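Local coordinates for putative lipoprotein (Bacteroides fragilis, PDB 3QNK) that probably binds glycans at the outer membrane as a SusD-like lipoprotein, helping to hand nutrients on for uptake, at residues D34-Q39 / M254-V259; E40-N45 / S57-N62; T384-L389 / F449-F454; D456-K461 / R494-P499. All blocks are in the same frame, centred on the assembly; numbering follows the deposited sequence.

Contact 1. Residues D34-Q39 / M254-V259. With PO4 (phosphate ion), chain F.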
# COMPACT_ATOMS: atom_id res chain seq x y z
N ASP B 34 -5.75 1.59 13.05
CA ASP B 34 -5.22 0.23 13.09
C ASP B 34 -6.20 -0.63 13.87
O ASP B 34 -6.19 -0.60 15.12
CB ASP B 34 -3.82 0.19 13.72
CG ASP B 34 -3.18 -1.19 13.81
OD1 ASP B 34 -3.74 -2.16 13.22
OD2 ASP B 34 -2.08 -1.30 14.44
N GLY B 35 -7.04 -1.37 13.15
CA GLY B 35 -8.03 -2.26 13.73
C GLY B 35 -7.44 -3.34 14.61
O GLY B 35 -8.10 -3.81 15.54
N LEU B 36 -6.16 -3.71 14.35
CA LEU B 36 -5.44 -4.76 15.05
C LEU B 36 -4.63 -4.25 16.25
O LEU B 36 -4.19 -5.08 17.09
CB LEU B 36 -4.55 -5.51 14.07
CG LEU B 36 -5.35 -6.33 13.08
CD1 LEU B 36 -4.65 -6.39 11.75
CD2 LEU B 36 -5.68 -7.71 13.63
N GLN B 37 -4.50 -2.91 16.38
CA GLN B 37 -3.81 -2.22 17.48
C GLN B 37 -2.46 -2.87 17.75
O GLN B 37 -2.18 -3.35 18.85
CB GLN B 37 -4.69 -2.20 18.73
CG GLN B 37 -5.87 -1.23 18.64
CD GLN B 37 -5.42 0.20 18.75
OE1 GLN B 37 -4.91 0.63 19.81
NE2 GLN B 37 -5.52 0.92 17.63
N LEU B 38 -1.63 -2.90 16.70
CA LEU B 38 -0.36 -3.57 16.74
C LEU B 38 0.60 -2.90 17.69
O LEU B 38 1.23 -3.60 18.48
CB LEU B 38 0.22 -3.75 15.34
CG LEU B 38 -0.54 -4.76 14.44
CD1 LEU B 38 0.25 -5.05 13.21
CD2 LEU B 38 -0.81 -6.10 15.17
N GLN B 39 0.63 -1.57 17.73
CA GLN B 39 1.47 -0.82 18.68
C GLN B 39 1.14 -1.18 20.15
O GLN B 39 2.06 -1.30 20.95
CB GLN B 39 1.35 0.70 18.47
CG GLN B 39 1.88 1.16 17.12
CD GLN B 39 3.38 1.03 17.03
OE1 GLN B 39 3.97 -0.07 17.06
NE2 GLN B 39 4.00 2.17 16.89
N MSE B 254 -13.71 -4.19 15.69
CA MSE B 254 -14.55 -4.89 16.66
C MSE B 254 -14.39 -6.41 16.58
O MSE B 254 -14.15 -7.04 17.60
CB MSE B 254 -16.01 -4.50 16.47
CG MSE B 254 -16.91 -5.03 17.58
SE MSE B 254 -18.78 -5.11 17.08
CE MSE B 254 -19.50 -5.87 18.80
N VAL B 255 -14.55 -7.00 15.37
CA VAL B 255 -14.48 -8.45 15.16
C VAL B 255 -13.07 -8.94 15.50
O VAL B 255 -12.94 -9.95 16.19
CB VAL B 255 -14.92 -8.82 13.72
CG1 VAL B 255 -14.73 -10.31 13.44
CG2 VAL B 255 -16.36 -8.43 13.49
N CYS B 256 -12.03 -8.19 15.12
CA CYS B 256 -10.64 -8.52 15.39
C CYS B 256 -10.32 -8.59 16.86
O CYS B 256 -9.38 -9.30 17.21
CB CYS B 256 -9.72 -7.52 14.71
SG CYS B 256 -9.56 -7.78 12.93
N ASN B 257 -11.01 -7.83 17.72
CA ASN B 257 -10.69 -7.78 19.13
C ASN B 257 -11.80 -8.34 20.01
O ASN B 257 -11.71 -8.29 21.25
CB ASN B 257 -10.31 -6.36 19.53
CG ASN B 257 -9.05 -5.92 18.81
OD1 ASN B 257 -7.92 -6.34 19.11
ND2 ASN B 257 -9.21 -5.13 17.77
N MSE B 258 -12.80 -8.97 19.38
CA MSE B 258 -13.92 -9.58 20.06
C MSE B 258 -13.56 -11.00 20.58
O MSE B 258 -12.79 -11.71 19.92
CB MSE B 258 -15.09 -9.66 19.09
CG MSE B 258 -16.44 -9.96 19.74
SE MSE B 258 -17.85 -10.19 18.41
CE MSE B 258 -17.60 -8.50 17.57
N VAL B 259 -14.17 -11.42 21.73
CA VAL B 259 -13.97 -12.77 22.30
C VAL B 259 -14.31 -13.79 21.23
O VAL B 259 -15.34 -13.64 20.55
CB VAL B 259 -14.77 -13.01 23.61
CG1 VAL B 259 -14.37 -14.33 24.27
CG2 VAL B 259 -14.61 -11.86 24.59
P PO4 F . -2.13 4.08 12.73
O1 PO4 F . -0.81 3.59 13.52
O2 PO4 F . -2.00 3.83 11.12
O3 PO4 F . -3.47 3.54 13.49
O4 PO4 F . -2.27 5.64 12.89
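Cys-256, Asn-257 and Leu-36 carry this buried contact, in which the short helix 253-257 is set against a beta turn from the N-terminal part of the chain. The side-chain amide of Asn-257 meets the Gly-35 carbonyl almost in line with its C=O bond (170°), and ND2 donates to Gly-35 O at 2.8 Å with the acceptor in the amide plane. The N-H is bent toward it, 137° at the hydrogen, and ND2 also donates to Met-253 O. OD1 of the same amide accepts from Leu-274 N, so both ends of the group are held and its flip is fixed. Next to this bond, Cys-256 SG lies anti to its carbonyl carbon (chi1 -76°) and touches Leu-36 CD2 at 3.9 Å. Leu-36 starts off pointing away from the helix, and its methyl end comes back to SG while also resting on Trp-58. The Gly-35 carbonyl is presented by a type I turn from Asp-34 to Gln-37. The Asp-34 carboxylate braces that turn, met by both backbone donors from above its plane: OD1 accepts from Leu-36 N, an Asx turn, and OD2 from Leu-38 N at 2.8 Å. The link across the segments thus pairs one neutral amide-carbonyl bond with a small apolar touch, while the charge of Asp-34 shapes the turn without itself reaching the helix.

Contact 2. Residues E40-N45 / S57-N62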
# COMPACT_ATOMS: atom_id res chain seq x y z
N GLU B 40 -0.18 -1.36 20.49
CA GLU B 40 -0.60 -1.74 21.85
C GLU B 40 -0.12 -3.16 22.18
O GLU B 40 0.26 -3.43 23.32
CB GLU B 40 -2.12 -1.64 22.01
CG GLU B 40 -2.56 -1.52 23.47
CD GLU B 40 -2.46 -0.18 24.17
OE1 GLU B 40 -1.94 0.80 23.58
OE2 GLU B 40 -2.90 -0.12 25.34
N ASN B 41 -0.13 -4.06 21.16
CA ASN B 41 0.32 -5.43 21.26
C ASN B 41 1.86 -5.48 21.27
O ASN B 41 2.46 -6.57 21.36
CB ASN B 41 -0.25 -6.24 20.11
CG ASN B 41 -1.70 -6.56 20.26
OD1 ASN B 41 -2.11 -7.24 21.21
ND2 ASN B 41 -2.51 -6.10 19.32
N ARG B 42 2.50 -4.29 21.12
CA ARG B 42 3.96 -4.16 21.17
C ARG B 42 4.31 -3.41 22.45
O ARG B 42 5.37 -2.82 22.54
CB ARG B 42 4.57 -3.54 19.88
CG ARG B 42 4.26 -4.42 18.68
CD ARG B 42 5.00 -4.11 17.43
NE ARG B 42 4.28 -3.15 16.61
CZ ARG B 42 3.84 -3.35 15.36
NH1 ARG B 42 4.09 -4.50 14.74
NH2 ARG B 42 3.18 -2.40 14.72
N SER B 43 3.42 -3.49 23.44
CA SER B 43 3.52 -2.83 24.75
C SER B 43 3.14 -3.81 25.88
O SER B 43 2.48 -4.82 25.64
CB SER B 43 2.62 -1.59 24.81
OG SER B 43 1.30 -1.92 25.21
N ASP B 44 3.48 -3.45 27.12
CA ASP B 44 3.22 -4.29 28.29
C ASP B 44 1.71 -4.39 28.65
O ASP B 44 1.38 -5.10 29.60
CB ASP B 44 4.04 -3.80 29.48
CG ASP B 44 3.75 -2.38 29.94
OD1 ASP B 44 3.29 -1.56 29.09
OD2 ASP B 44 4.03 -2.08 31.13
N ASN B 45 0.81 -3.74 27.86
CA ASN B 45 -0.64 -3.80 28.11
C ASN B 45 -1.30 -5.01 27.46
O ASN B 45 -2.40 -5.39 27.87
CB ASN B 45 -1.34 -2.55 27.61
CG ASN B 45 -1.24 -1.39 28.55
OD1 ASN B 45 -0.65 -1.47 29.63
ND2 ASN B 45 -1.78 -0.28 28.14
N SER B 57 5.55 -11.84 11.23
CA SER B 57 4.98 -10.73 10.46
C SER B 57 4.76 -9.48 11.27
O SER B 57 5.03 -8.41 10.76
CB SER B 57 3.64 -11.12 9.84
OG SER B 57 3.79 -11.99 8.75
N TRP B 58 4.20 -9.60 12.49
CA TRP B 58 3.76 -8.47 13.28
C TRP B 58 4.51 -8.17 14.55
O TRP B 58 4.36 -7.04 15.04
CB TRP B 58 2.29 -8.69 13.70
CG TRP B 58 1.27 -8.81 12.61
CD1 TRP B 58 1.44 -8.58 11.27
CD2 TRP B 58 -0.13 -9.11 12.78
NE1 TRP B 58 0.26 -8.80 10.60
CE2 TRP B 58 -0.72 -9.14 11.50
CE3 TRP B 58 -0.93 -9.46 13.89
CZ2 TRP B 58 -2.07 -9.44 11.30
CZ3 TRP B 58 -2.26 -9.78 13.69
CH2 TRP B 58 -2.83 -9.74 12.41
N PHE B 59 5.16 -9.17 15.20
CA PHE B 59 5.66 -8.88 16.55
C PHE B 59 7.15 -8.99 16.77
O PHE B 59 7.57 -9.10 17.93
CB PHE B 59 4.90 -9.71 17.59
CG PHE B 59 3.40 -9.53 17.47
CD1 PHE B 59 2.82 -8.26 17.60
CD2 PHE B 59 2.56 -10.61 17.21
CE1 PHE B 59 1.44 -8.10 17.46
CE2 PHE B 59 1.19 -10.44 17.06
CZ PHE B 59 0.64 -9.19 17.17
N LYS B 60 7.97 -8.80 15.70
CA LYS B 60 9.42 -8.85 15.83
C LYS B 60 9.96 -7.80 16.83
O LYS B 60 11.00 -8.06 17.48
CB LYS B 60 10.11 -8.73 14.48
CG LYS B 60 10.41 -10.09 13.88
CD LYS B 60 10.96 -9.96 12.49
CE LYS B 60 11.16 -11.31 11.90
NZ LYS B 60 11.67 -11.20 10.51
N PHE B 61 9.24 -6.66 17.02
CA PHE B 61 9.65 -5.60 17.96
C PHE B 61 9.82 -6.16 19.36
O PHE B 61 10.80 -5.88 20.06
CB PHE B 61 8.61 -4.44 17.99
CG PHE B 61 8.81 -3.37 19.03
CD1 PHE B 61 8.27 -3.51 20.32
CD2 PHE B 61 9.51 -2.20 18.74
CE1 PHE B 61 8.49 -2.53 21.30
CE2 PHE B 61 9.70 -1.21 19.72
CZ PHE B 61 9.22 -1.40 21.01
N ASN B 62 8.85 -6.95 19.78
CA ASN B 62 8.79 -7.53 21.11
C ASN B 62 10.03 -8.37 21.48
O ASN B 62 10.25 -8.61 22.65
CB ASN B 62 7.53 -8.37 21.22
CG ASN B 62 6.27 -7.55 21.30
OD1 ASN B 62 6.26 -6.45 21.83
ND2 ASN B 62 5.16 -8.09 20.86
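Arg-42 and Asn-62 anchor a buried, short-range contact between the loop that follows helix 17-29 and the chain leaving helix 55-58, with Phe-59 and Phe-61 packed beside them. Asn-62 ND2 donates to Asn-41 O at 3.1 Å; the bond is nearly straight (174°) and lies in both the amide and the carbonyl plane. Asn-62 OD1, which accepts from Gln-467 NE2, sits 3.3 Å from Arg-42 CA. The aliphatic part of Arg-42 runs between the two phenylalanines: CD touches Phe-61 CB at 3.7 Å, and CG approaches the edge of the Phe-59 ring near its plane, 4.2 Å from CD1. Asn-41 CB also reaches Phe-59, 3.7 Å from CE1, while Trp-58 CB lies over the centre of one face of that ring. A bend at chi3 (-90°) turns NE out of the line of the chain, toward Gln-39 OE1. Beyond it the guanidinium, its plane 63° from the Phe-61 ring, has Trp-58 O at its edge; the NH1 bond to that oxygen is weak. Ser-57 is hydrogen-bonded to Asp-503 of the second subunit, which places this helix end beside the subunit interface. Trp-58 is the last helical residue before Phe-59 leaves the helix, and its carbonyl meets the buried Arg-42, whose NH2 is salt-bridged to Asp-74: a helix C-terminus met by an arginine in the N-terminal part of a SusD-like fold.

Contact 3. Residues T384-L389 / F449-F454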
# COMPACT_ATOMS: atom_id res chain seq x y z
N THR B 384 -16.82 1.23 14.94
CA THR B 384 -16.20 1.57 16.20
C THR B 384 -16.06 3.09 16.24
O THR B 384 -15.74 3.73 15.24
CB THR B 384 -14.88 0.77 16.36
OG1 THR B 384 -15.22 -0.53 16.86
CG2 THR B 384 -13.88 1.44 17.32
N ASN B 385 -16.35 3.67 17.39
CA ASN B 385 -16.21 5.10 17.61
C ASN B 385 -14.81 5.28 18.18
O ASN B 385 -14.58 5.19 19.40
CB ASN B 385 -17.35 5.63 18.52
CG ASN B 385 -17.46 7.15 18.60
OD1 ASN B 385 -16.93 7.90 17.76
ND2 ASN B 385 -18.20 7.64 19.61
N TRP B 386 -13.84 5.44 17.26
CA TRP B 386 -12.44 5.61 17.61
C TRP B 386 -12.20 7.05 18.05
O TRP B 386 -12.24 7.96 17.22
CB TRP B 386 -11.51 5.22 16.44
CG TRP B 386 -10.07 5.13 16.84
CD1 TRP B 386 -9.04 5.89 16.37
CD2 TRP B 386 -9.51 4.26 17.84
NE1 TRP B 386 -7.86 5.54 17.00
CE2 TRP B 386 -8.13 4.55 17.92
CE3 TRP B 386 -10.05 3.31 18.72
CZ2 TRP B 386 -7.27 3.90 18.81
CZ3 TRP B 386 -9.21 2.67 19.63
CH2 TRP B 386 -7.83 2.94 19.64
N ILE B 387 -12.02 7.26 19.36
CA ILE B 387 -11.83 8.60 19.92
C ILE B 387 -10.34 8.91 20.00
O ILE B 387 -9.63 8.45 20.92
CB ILE B 387 -12.55 8.78 21.26
CG1 ILE B 387 -14.03 8.36 21.12
CG2 ILE B 387 -12.40 10.22 21.73
CD1 ILE B 387 -14.78 8.11 22.42
N ILE B 388 -9.87 9.69 19.03
CA ILE B 388 -8.47 10.09 18.92
C ILE B 388 -8.16 11.09 20.05
O ILE B 388 -7.14 10.96 20.69
CB ILE B 388 -8.14 10.61 17.48
CG1 ILE B 388 -8.38 9.48 16.43
CG2 ILE B 388 -6.70 11.10 17.38
CD1 ILE B 388 -8.61 9.91 14.99
N LEU B 389 -9.05 12.02 20.33
CA LEU B 389 -8.83 12.99 21.40
C LEU B 389 -10.07 13.10 22.32
O LEU B 389 -11.17 13.42 21.86
CB LEU B 389 -8.45 14.37 20.83
CG LEU B 389 -7.21 14.49 19.93
CD1 LEU B 389 -7.24 15.84 19.16
CD2 LEU B 389 -5.93 14.41 20.74
N PHE B 449 -5.59 0.69 25.87
CA PHE B 449 -6.21 0.25 24.60
C PHE B 449 -6.63 1.42 23.74
O PHE B 449 -7.46 1.25 22.84
CB PHE B 449 -7.37 -0.75 24.81
CG PHE B 449 -6.91 -1.84 25.73
CD1 PHE B 449 -5.85 -2.67 25.37
CD2 PHE B 449 -7.42 -1.94 27.03
CE1 PHE B 449 -5.34 -3.62 26.26
CE2 PHE B 449 -6.89 -2.87 27.93
CZ PHE B 449 -5.88 -3.73 27.53
N GLU B 450 -5.99 2.57 23.96
CA GLU B 450 -6.28 3.77 23.17
C GLU B 450 -5.05 4.21 22.40
O GLU B 450 -4.92 5.39 22.10
CB GLU B 450 -6.82 4.89 24.04
CG GLU B 450 -8.28 4.69 24.38
CD GLU B 450 -8.84 5.83 25.19
OE1 GLU B 450 -9.39 6.79 24.59
OE2 GLU B 450 -8.65 5.80 26.42
N GLU B 451 -4.18 3.25 22.05
CA GLU B 451 -2.97 3.44 21.24
C GLU B 451 -2.00 4.49 21.83
O GLU B 451 -1.37 5.23 21.07
CB GLU B 451 -3.34 3.79 19.77
CG GLU B 451 -2.44 3.08 18.76
CD GLU B 451 -2.59 3.41 17.28
OE1 GLU B 451 -3.75 3.57 16.80
OE2 GLU B 451 -1.54 3.44 16.59
N GLN B 452 -1.82 4.50 23.16
CA GLN B 452 -0.89 5.47 23.77
C GLN B 452 0.27 4.84 24.51
O GLN B 452 1.35 5.40 24.52
CB GLN B 452 -1.64 6.39 24.73
CG GLN B 452 -2.44 7.51 24.08
CD GLN B 452 -2.28 8.80 24.83
OE1 GLN B 452 -1.17 9.25 25.19
NE2 GLN B 452 -3.41 9.46 24.97
N ARG B 453 0.05 3.68 25.14
CA ARG B 453 1.04 2.99 25.97
C ARG B 453 2.39 2.85 25.30
O ARG B 453 3.43 3.07 25.94
CB ARG B 453 0.52 1.61 26.39
CG ARG B 453 1.41 0.87 27.39
CD ARG B 453 1.68 1.72 28.60
NE ARG B 453 2.52 1.03 29.55
CZ ARG B 453 2.87 1.53 30.72
NH1 ARG B 453 2.47 2.74 31.08
NH2 ARG B 453 3.61 0.81 31.55
N PHE B 454 2.39 2.48 24.03
CA PHE B 454 3.62 2.24 23.31
C PHE B 454 4.45 3.54 23.25
O PHE B 454 5.65 3.51 23.45
CB PHE B 454 3.26 1.69 21.92
CG PHE B 454 4.43 1.55 20.98
CD1 PHE B 454 4.97 2.68 20.35
CD2 PHE B 454 5.01 0.32 20.75
CE1 PHE B 454 6.08 2.56 19.54
CE2 PHE B 454 6.16 0.21 19.99
CZ PHE B 454 6.69 1.33 19.38
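Trp-386 directs the rim of its six-membered ring at three successive residues, Phe-449, Glu-450 and Glu-451, in the turn between helices 432-446 and 453-460. CG stands anti to the backbone N (chi1 -169°), and the indole beyond it ends at that turn. Phe-449 O lies near the ring plane, 3.6 Å from CH2, and Glu-451 CB sits at the same edge, 4.0 Å from CZ2. Glu-450 CA approaches CH2 obliquely at 3.9 Å. The extended side chain of Glu-451 crosses the indole at about a right angle, with its carboxylate plane turned 36° from the ring. Its OE1 accepts from Gln-37 NE2, and a bound phosphate, probably from the crystallisation liquor, lies about 3 Å from the nearest atom of this side chain. Phe-449 and Glu-451 both have positive phi, and the turn they make brings the Phe-449 carbonyl and Glu-451 CB to one indole edge. Glu-450 also extends beyond CG, but toward the strand: OE1 ends 4.0 Å from Ile-387 O, while OE2 forms a salt bridge with Arg-390. Trp-364 packs edge-to-face with Trp-386 and donates its NE1 to Phe-449 O. On the strand side, Ile-388 and Leu-389 both face Phe-240, a classic beta bulge at the corner beyond the tryptophan. No hydrogen bond joins the two segments, so the hold is van der Waals contact, perhaps aided by the weakly positive indole rim facing a carbonyl oxygen.

Contact 4. Residues D456-K461 / R494-P499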
# COMPACT_ATOMS: atom_id res chain seq x y z
N ASP B 456 3.98 6.15 25.31
CA ASP B 456 4.26 6.57 26.68
C ASP B 456 5.57 5.89 27.17
O ASP B 456 6.47 6.57 27.65
CB ASP B 456 3.07 6.25 27.58
CG ASP B 456 1.88 7.19 27.42
OD1 ASP B 456 2.05 8.30 26.84
OD2 ASP B 456 0.78 6.84 27.91
N VAL B 457 5.72 4.59 26.91
CA VAL B 457 6.91 3.81 27.25
C VAL B 457 8.15 4.42 26.55
O VAL B 457 9.22 4.54 27.15
CB VAL B 457 6.69 2.31 26.87
CG1 VAL B 457 8.00 1.53 26.80
CG2 VAL B 457 5.72 1.63 27.85
N ARG B 458 7.98 4.82 25.28
CA ARG B 458 9.00 5.38 24.39
C ARG B 458 9.46 6.73 24.86
O ARG B 458 10.68 6.98 24.94
CB ARG B 458 8.40 5.49 22.97
CG ARG B 458 9.32 6.08 21.93
CD ARG B 458 8.79 5.74 20.55
NE ARG B 458 9.32 4.49 20.03
CZ ARG B 458 9.26 4.16 18.75
NH1 ARG B 458 8.71 4.98 17.87
NH2 ARG B 458 9.78 3.00 18.33
N ARG B 459 8.49 7.63 25.15
CA ARG B 459 8.79 9.00 25.56
C ARG B 459 9.30 9.05 27.01
O ARG B 459 10.22 9.81 27.29
CB ARG B 459 7.61 9.95 25.33
CG ARG B 459 6.40 9.70 26.20
CD ARG B 459 5.26 10.53 25.69
NE ARG B 459 4.08 10.34 26.50
CZ ARG B 459 3.80 11.04 27.59
NH1 ARG B 459 4.62 12.01 27.99
NH2 ARG B 459 2.71 10.79 28.28
N TRP B 460 8.75 8.21 27.90
CA TRP B 460 9.22 8.12 29.28
C TRP B 460 10.51 7.34 29.38
O TRP B 460 11.15 7.36 30.43
CB TRP B 460 8.17 7.44 30.17
CG TRP B 460 6.93 8.24 30.35
CD1 TRP B 460 6.81 9.60 30.31
CD2 TRP B 460 5.63 7.73 30.67
NE1 TRP B 460 5.51 9.96 30.54
CE2 TRP B 460 4.76 8.84 30.77
CE3 TRP B 460 5.12 6.43 30.85
CZ2 TRP B 460 3.41 8.70 31.04
CZ3 TRP B 460 3.77 6.29 31.13
CH2 TRP B 460 2.93 7.42 31.24
N LYS B 461 10.88 6.63 28.30
CA LYS B 461 12.07 5.81 28.21
C LYS B 461 12.06 4.74 29.33
O LYS B 461 12.95 4.72 30.17
CB LYS B 461 13.37 6.65 28.18
CG LYS B 461 13.52 7.44 26.90
CD LYS B 461 14.97 7.84 26.61
CE LYS B 461 15.18 8.70 25.35
NZ LYS B 461 14.68 8.06 24.09
N ARG B 494 17.65 0.99 20.88
CA ARG B 494 17.38 1.39 19.49
C ARG B 494 15.88 1.38 19.20
O ARG B 494 15.45 2.09 18.28
CB ARG B 494 18.12 0.48 18.48
CG ARG B 494 17.59 -0.95 18.41
CD ARG B 494 18.33 -1.78 17.42
NE ARG B 494 17.69 -3.08 17.31
CZ ARG B 494 17.86 -3.93 16.31
NH1 ARG B 494 18.65 -3.61 15.29
NH2 ARG B 494 17.24 -5.09 16.31
N LEU B 495 15.10 0.59 19.98
CA LEU B 495 13.65 0.44 19.88
C LEU B 495 12.89 1.70 20.32
O LEU B 495 11.66 1.74 20.25
CB LEU B 495 13.16 -0.78 20.67
CG LEU B 495 13.67 -2.17 20.24
CD1 LEU B 495 13.17 -3.21 21.20
CD2 LEU B 495 13.22 -2.55 18.80
N TYR B 496 13.64 2.76 20.75
CA TYR B 496 13.03 4.06 21.12
C TYR B 496 12.66 4.84 19.85
O TYR B 496 11.95 5.85 19.91
CB TYR B 496 13.90 4.88 22.07
CG TYR B 496 13.83 4.41 23.51
CD1 TYR B 496 12.60 4.17 24.13
CD2 TYR B 496 14.98 4.23 24.27
CE1 TYR B 496 12.53 3.72 25.44
CE2 TYR B 496 14.92 3.75 25.58
CZ TYR B 496 13.69 3.52 26.17
OH TYR B 496 13.65 3.07 27.46
N LEU B 497 13.08 4.30 18.66
CA LEU B 497 12.74 4.81 17.34
C LEU B 497 12.48 3.67 16.38
O LEU B 497 13.11 2.62 16.50
CB LEU B 497 13.84 5.73 16.79
CG LEU B 497 13.93 7.16 17.36
CD1 LEU B 497 15.01 7.94 16.66
CD2 LEU B 497 12.57 7.91 17.22
N THR B 498 11.53 3.85 15.43
CA THR B 498 11.17 2.87 14.38
C THR B 498 12.20 2.94 13.24
O THR B 498 12.57 4.05 12.86
CB THR B 498 9.75 3.15 13.89
OG1 THR B 498 8.89 2.96 15.01
CG2 THR B 498 9.30 2.21 12.76
N PRO B 499 12.70 1.81 12.67
CA PRO B 499 13.68 1.95 11.57
C PRO B 499 13.04 2.54 10.32
O PRO B 499 11.84 2.35 10.06
CB PRO B 499 14.16 0.51 11.31
CG PRO B 499 13.22 -0.37 11.94
CD PRO B 499 12.38 0.39 12.93
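Arg-458 NH2 donates to Leu-495 O at 3.0 Å, from above the carbonyl plane and with a fairly straight N-H (156°). The same nitrogen makes a weak, long bond to Thr-498 OG1, which lies at the edge of the guanidinium, in its plane; NH1 turns to Lys-124 O. Another oxygen, Tyr-496 O, sits over one face of the guanidinium, 3.0 Å from NE, but the angle is too poor for a hydrogen bond. Arg-458 CG is anti to its backbone N (chi1 179°), which starts the side chain toward the 3-10 turn 494-496, and two carbonyls of that turn now lie around the guanidinium charge. Tyr-496 in turn lays its ring against the end of helix 453-460. That end is a Schellman motif: Lys-461, with positive phi, is the C-prime residue, and Ile-462 N bonds back to Val-457 O. The ring of Tyr-496 borders this motif, with CD1 3.5 Å from Arg-458 O, and its OH is hydrogen-bonded to Gly-463 N, at the start of helix 463-466. Lys-461 packs on the ring: CG sits over the centre, 4.0 Å from the Tyr-496 centroid, in a CH-pi contact. A bend at chi4 (-58°) places Lys-461 NZ 4.3 Å from that centroid, an off-centre cation-pi interaction on the more exposed side of the contact. Farther in, Val-457 O lies 3.8 Å from Tyr-496 CE1.

Overall arrangement
From the N terminus, contact 1 closes the longest loop, bringing the loop after helix 17-29 to helix 253-257 and so joining the N-terminal and C-terminal family regions. Contact 2 falls wholly within that span and closes a short loop at the end of helix 55-58. Contact 3 opens later, tying the edge strand 384-387 to the entry of helix 453-460, and contact 4 follows in series, fixing the far end of that helix to the loop before helix 502-507. None of the loops cross. In space, segments 34-39 and 40-45 both lie against 449-454, partly through the salt bridge Asp-44 to Arg-453, while Phe-61 packs on Leu-495, linking contacts 2 and 4.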